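Mlr6093 protein (PDB 2QJ8) is probably a zinc-dependent hydrolase of the aspartoacylase family, likely to cleave amide or ester bonds. Local coordinates at residues Gln60-Leu68 and Leu217-Leu228. Sequence-based numbering, arbitrary orientation.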
loop_
_atom_site.group_PDB
_atom_site.type_symbol
_atom_site.label_atom_id
_atom_site.label_comp_id
_atom_site.label_asym_id
_atom_site.label_seq_id
_atom_site.Cartn_x
_atom_site.Cartn_y
_atom_site.Cartn_z
ATOM N N GLN A 60 -1.124 -10.619 -0.686
ATOM C CA GLN A 60 -1.771 -11.396 0.397
ATOM C C GLN A 60 -2.535 -12.612 -0.161
ATOM O O GLN A 60 -2.526 -13.652 0.468
ATOM C CB GLN A 60 -2.643 -10.528 1.325
ATOM C CG GLN A 60 -1.947 -9.267 1.938
ATOM C CD GLN A 60 -0.749 -9.542 2.881
ATOM O OE1 GLN A 60 -0.683 -10.554 3.571
ATOM N NE2 GLN A 60 0.190 -8.598 2.914
ATOM N N GLY A 61 -3.147 -12.459 -1.342
ATOM C CA GLY A 61 -3.802 -13.538 -2.077
ATOM C C GLY A 61 -2.816 -14.653 -2.409
ATOM O O GLY A 61 -3.049 -15.793 -2.047
ATOM N N PRO A 62 -1.735 -14.348 -3.159
ATOM C CA PRO A 62 -0.672 -15.327 -3.386
ATOM C C PRO A 62 -0.142 -16.036 -2.136
ATOM O O PRO A 62 0.050 -17.255 -2.170
ATOM C CB PRO A 62 0.394 -14.496 -4.057
ATOM C CG PRO A 62 -0.407 -13.571 -4.916
ATOM C CD PRO A 62 -1.523 -13.150 -3.997
ATOM N N ILE A 63 0.038 -15.295 -1.056
ATOM C CA ILE A 63 0.512 -15.866 0.226
ATOM C C ILE A 63 -0.520 -16.831 0.804
ATOM O O ILE A 63 -0.173 -17.956 1.161
ATOM C CB ILE A 63 0.863 -14.769 1.230
ATOM C CG1 ILE A 63 2.183 -14.104 0.820
ATOM C CG2 ILE A 63 0.964 -15.341 2.659
ATOM C CD1 ILE A 63 2.361 -12.687 1.422
ATOM N N LEU A 64 -1.779 -16.390 0.874
ATOM C CA LEU A 64 -2.878 -17.237 1.319
ATOM C C LEU A 64 -2.988 -18.489 0.450
ATOM O O LEU A 64 -3.200 -19.566 0.959
ATOM C CB LEU A 64 -4.222 -16.447 1.324
ATOM C CG LEU A 64 -5.429 -17.174 1.928
ATOM C CD1 LEU A 64 -5.151 -17.595 3.386
ATOM C CD2 LEU A 64 -6.674 -16.286 1.852
ATOM N N ALA A 65 -2.877 -18.329 -0.873
ATOM C CA ALA A 65 -2.886 -19.452 -1.790
ATOM C C ALA A 65 -1.790 -20.474 -1.486
ATOM O O ALA A 65 -2.032 -21.668 -1.567
ATOM C CB ALA A 65 -2.772 -18.947 -3.285
ATOM N N ARG A 66 -0.585 -20.009 -1.178
ATOM C CA ARG A 66 0.503 -20.879 -0.816
ATOM C C ARG A 66 0.268 -21.557 0.532
ATOM O O ARG A 66 0.724 -22.681 0.748
ATOM C CB ARG A 66 1.802 -20.102 -0.769
ATOM C CG ARG A 66 2.334 -19.772 -2.114
ATOM C CD ARG A 66 3.324 -18.668 -1.994
ATOM N NE ARG A 66 3.779 -18.266 -3.309
ATOM C CZ ARG A 66 4.719 -18.877 -4.009
ATOM N NH1 ARG A 66 5.345 -19.968 -3.548
ATOM N NH2 ARG A 66 5.020 -18.385 -5.217
ATOM N N ARG A 67 -0.415 -20.887 1.453
ATOM C CA ARG A 67 -0.783 -21.570 2.711
ATOM C C ARG A 67 -1.737 -22.744 2.476
ATOM O O ARG A 67 -1.591 -23.799 3.085
ATOM C CB ARG A 67 -1.401 -20.590 3.682
ATOM C CG ARG A 67 -0.408 -19.621 4.203
ATOM C CD ARG A 67 -1.065 -18.623 5.133
ATOM N NE ARG A 67 -0.042 -17.830 5.802
ATOM C CZ ARG A 67 -0.255 -16.809 6.627
ATOM N NH1 ARG A 67 -1.477 -16.411 6.989
ATOM N NH2 ARG A 67 0.809 -16.211 7.138
ATOM N N LEU A 68 -2.703 -22.539 1.582
ATOM C CA LEU A 68 -3.697 -23.557 1.182
ATOM C C LEU A 68 -2.998 -24.725 0.522
ATOM O O LEU A 68 -3.349 -25.877 0.776
ATOM C CB LEU A 68 -4.742 -22.960 0.220
ATOM C CG LEU A 68 -5.753 -21.975 0.798
ATOM C CD1 LEU A 68 -6.444 -21.240 -0.330
ATOM C CD2 LEU A 68 -6.746 -22.688 1.692
ATOM N N LEU A 217 -5.070 -11.036 7.898
ATOM C CA LEU A 217 -4.786 -12.222 7.070
ATOM C C LEU A 217 -5.220 -13.557 7.743
ATOM O O LEU A 217 -5.459 -14.555 7.046
ATOM C CB LEU A 217 -3.310 -12.224 6.612
ATOM C CG LEU A 217 -2.754 -13.221 5.560
ATOM C CD1 LEU A 217 -3.567 -13.277 4.274
ATOM C CD2 LEU A 217 -1.294 -12.913 5.238
ATOM N N THR A 218 -5.351 -13.585 9.069
ATOM C CA THR A 218 -5.900 -14.763 9.745
ATOM C C THR A 218 -7.444 -14.733 9.529
ATOM O O THR A 218 -8.087 -15.782 9.459
ATOM C CB THR A 218 -5.480 -14.871 11.251
ATOM O OG1 THR A 218 -6.267 -13.987 12.051
ATOM C CG2 THR A 218 -3.967 -14.584 11.426
ATOM N N ILE A 219 -8.024 -13.536 9.379
ATOM C CA ILE A 219 -9.450 -13.396 9.050
ATOM C C ILE A 219 -9.751 -14.094 7.712
ATOM O O ILE A 219 -10.691 -14.910 7.624
ATOM C CB ILE A 219 -9.874 -11.907 8.968
ATOM C CG1 ILE A 219 -9.764 -11.224 10.333
ATOM C CG2 ILE A 219 -11.315 -11.751 8.396
ATOM C CD1 ILE A 219 -10.614 -11.847 11.430
ATOM N N TYR A 220 -8.929 -13.794 6.706
ATOM C CA TYR A 220 -9.043 -14.389 5.369
ATOM C C TYR A 220 -8.846 -15.881 5.369
ATOM O O TYR A 220 -9.584 -16.592 4.671
ATOM C CB TYR A 220 -8.048 -13.774 4.409
ATOM C CG TYR A 220 -8.404 -12.372 3.973
ATOM C CD1 TYR A 220 -9.377 -12.165 2.977
ATOM C CD2 TYR A 220 -7.753 -11.253 4.522
ATOM C CE1 TYR A 220 -9.709 -10.901 2.546
ATOM C CE2 TYR A 220 -8.067 -9.963 4.087
ATOM C CZ TYR A 220 -9.048 -9.795 3.089
ATOM O OH TYR A 220 -9.375 -8.529 2.641
ATOM N N GLU A 221 -7.838 -16.350 6.119
ATOM C CA GLU A 221 -7.598 -17.787 6.324
ATOM C C GLU A 221 -8.807 -18.510 6.864
ATOM O O GLU A 221 -9.165 -19.574 6.361
ATOM C CB GLU A 221 -6.505 -18.048 7.364
ATOM C CG GLU A 221 -5.145 -18.298 6.857
ATOM C CD GLU A 221 -4.158 -18.624 7.998
ATOM O OE1 GLU A 221 -4.529 -18.672 9.191
ATOM O OE2 GLU A 221 -2.988 -18.847 7.699
ATOM N N ALA A 222 -9.377 -17.966 7.944
ATOM C CA ALA A 222 -10.542 -18.575 8.589
ATOM C C ALA A 222 -11.758 -18.534 7.645
ATOM O O ALA A 222 -12.541 -19.493 7.603
ATOM C CB ALA A 222 -10.860 -17.883 9.923
ATOM N N GLY A 223 -11.891 -17.418 6.924
ATOM C CA GLY A 223 -12.930 -17.192 5.953
ATOM C C GLY A 223 -12.897 -18.218 4.847
ATOM O O GLY A 223 -13.903 -18.843 4.555
ATOM N N VAL A 224 -11.733 -18.385 4.234
ATOM C CA VAL A 224 -11.579 -19.344 3.139
ATOM C C VAL A 224 -11.769 -20.784 3.604
ATOM O O VAL A 224 -12.356 -21.578 2.878
ATOM C CB VAL A 224 -10.285 -19.102 2.370
ATOM C CG1 VAL A 224 -10.017 -20.233 1.362
ATOM C CG2 VAL A 224 -10.392 -17.736 1.677
ATOM N N ARG A 225 -11.351 -21.105 4.831
ATOM C CA ARG A 225 -11.619 -22.420 5.419
ATOM C C ARG A 225 -13.124 -22.668 5.597
ATOM O O ARG A 225 -13.600 -23.757 5.306
ATOM C CB ARG A 225 -10.911 -22.584 6.764
ATOM C CG ARG A 225 -11.228 -23.926 7.448
ATOM C CD ARG A 225 -10.537 -24.101 8.766
ATOM N NE ARG A 225 -11.144 -25.200 9.537
ATOM C CZ ARG A 225 -12.220 -25.122 10.333
ATOM N NH1 ARG A 225 -12.888 -23.977 10.521
ATOM N NH2 ARG A 225 -12.649 -26.224 10.962
ATOM N N ASN A 226 -13.855 -21.676 6.116
ATOM C CA ASN A 226 -15.317 -21.767 6.244
ATOM C C ASN A 226 -15.967 -21.995 4.859
ATOM O O ASN A 226 -16.882 -22.820 4.718
ATOM C CB ASN A 226 -15.919 -20.502 6.887
ATOM C CG ASN A 226 -15.466 -20.260 8.326
ATOM O OD1 ASN A 226 -15.122 -21.179 9.041
ATOM N ND2 ASN A 226 -15.459 -18.995 8.745
ATOM N N GLY A 227 -15.451 -21.287 3.852
ATOM C CA GLY A 227 -15.923 -21.416 2.476
ATOM C C GLY A 227 -15.727 -22.815 1.956
ATOM O O GLY A 227 -16.645 -23.379 1.369
ATOM N N LEU A 228 -14.538 -23.382 2.205
ATOM C CA LEU A 228 -14.209 -24.760 1.796
ATOM C C LEU A 228 -15.075 -25.808 2.465
ATOM O O LEU A 228 -15.457 -26.782 1.830
ATOM C CB LEU A 228 -12.741 -25.067 2.047
ATOM C CG LEU A 228 -11.774 -24.293 1.184
ATOM C CD1 LEU A 228 -10.392 -24.527 1.719
ATOM C CD2 LEU A 228 -11.915 -24.701 -0.268
#
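Leu-64 and Glu-221 mark the close pass of segments 60-68 and 218-228, parts of helices 60-75 and 218-230, whose axes come within 10.8 Å at a crossing angle of -52°, running broadly the same way. This is helix-helix packing in the zinc-carboxypeptidase-like catalytic domain of the aspartoacylase family, with both helices against the central strands: Leu-68 reaches Ile-50 and Leu-228 reaches Leu-48 on strand 47-52, while Phe-207 of strand 201-208 touches Leu-64 and stacks on Tyr-220.

Branched apolar residues suit the buried side, filling the gap between helices without polar groups that would need partners. With CG anti to the backbone N (chi1 -173°), Leu-64 turns both methyls onto the other helix: CD1 rests 3.5 Å from Glu-221 CG, and CD2 touches both Tyr-220 CB, at 3.8 Å, and Val-224 CG2. A turn on, Leu-68 crosses Val-224 at about a right angle, its CD2 also meeting Leu-228 CD1 at 4.1 Å.

Apolar Leu-217 sets its CG 3.7 Å from Arg-67 NH1. Long chains let Arg-67 and Glu-221 join charges at the partly exposed edge. Arg-67 NH2 pairs with Glu-269 of the second subunit; guanidinium and carboxylate planes 57° apart, NH1 salt-bridges Glu-221 OE2 at 3.0 Å.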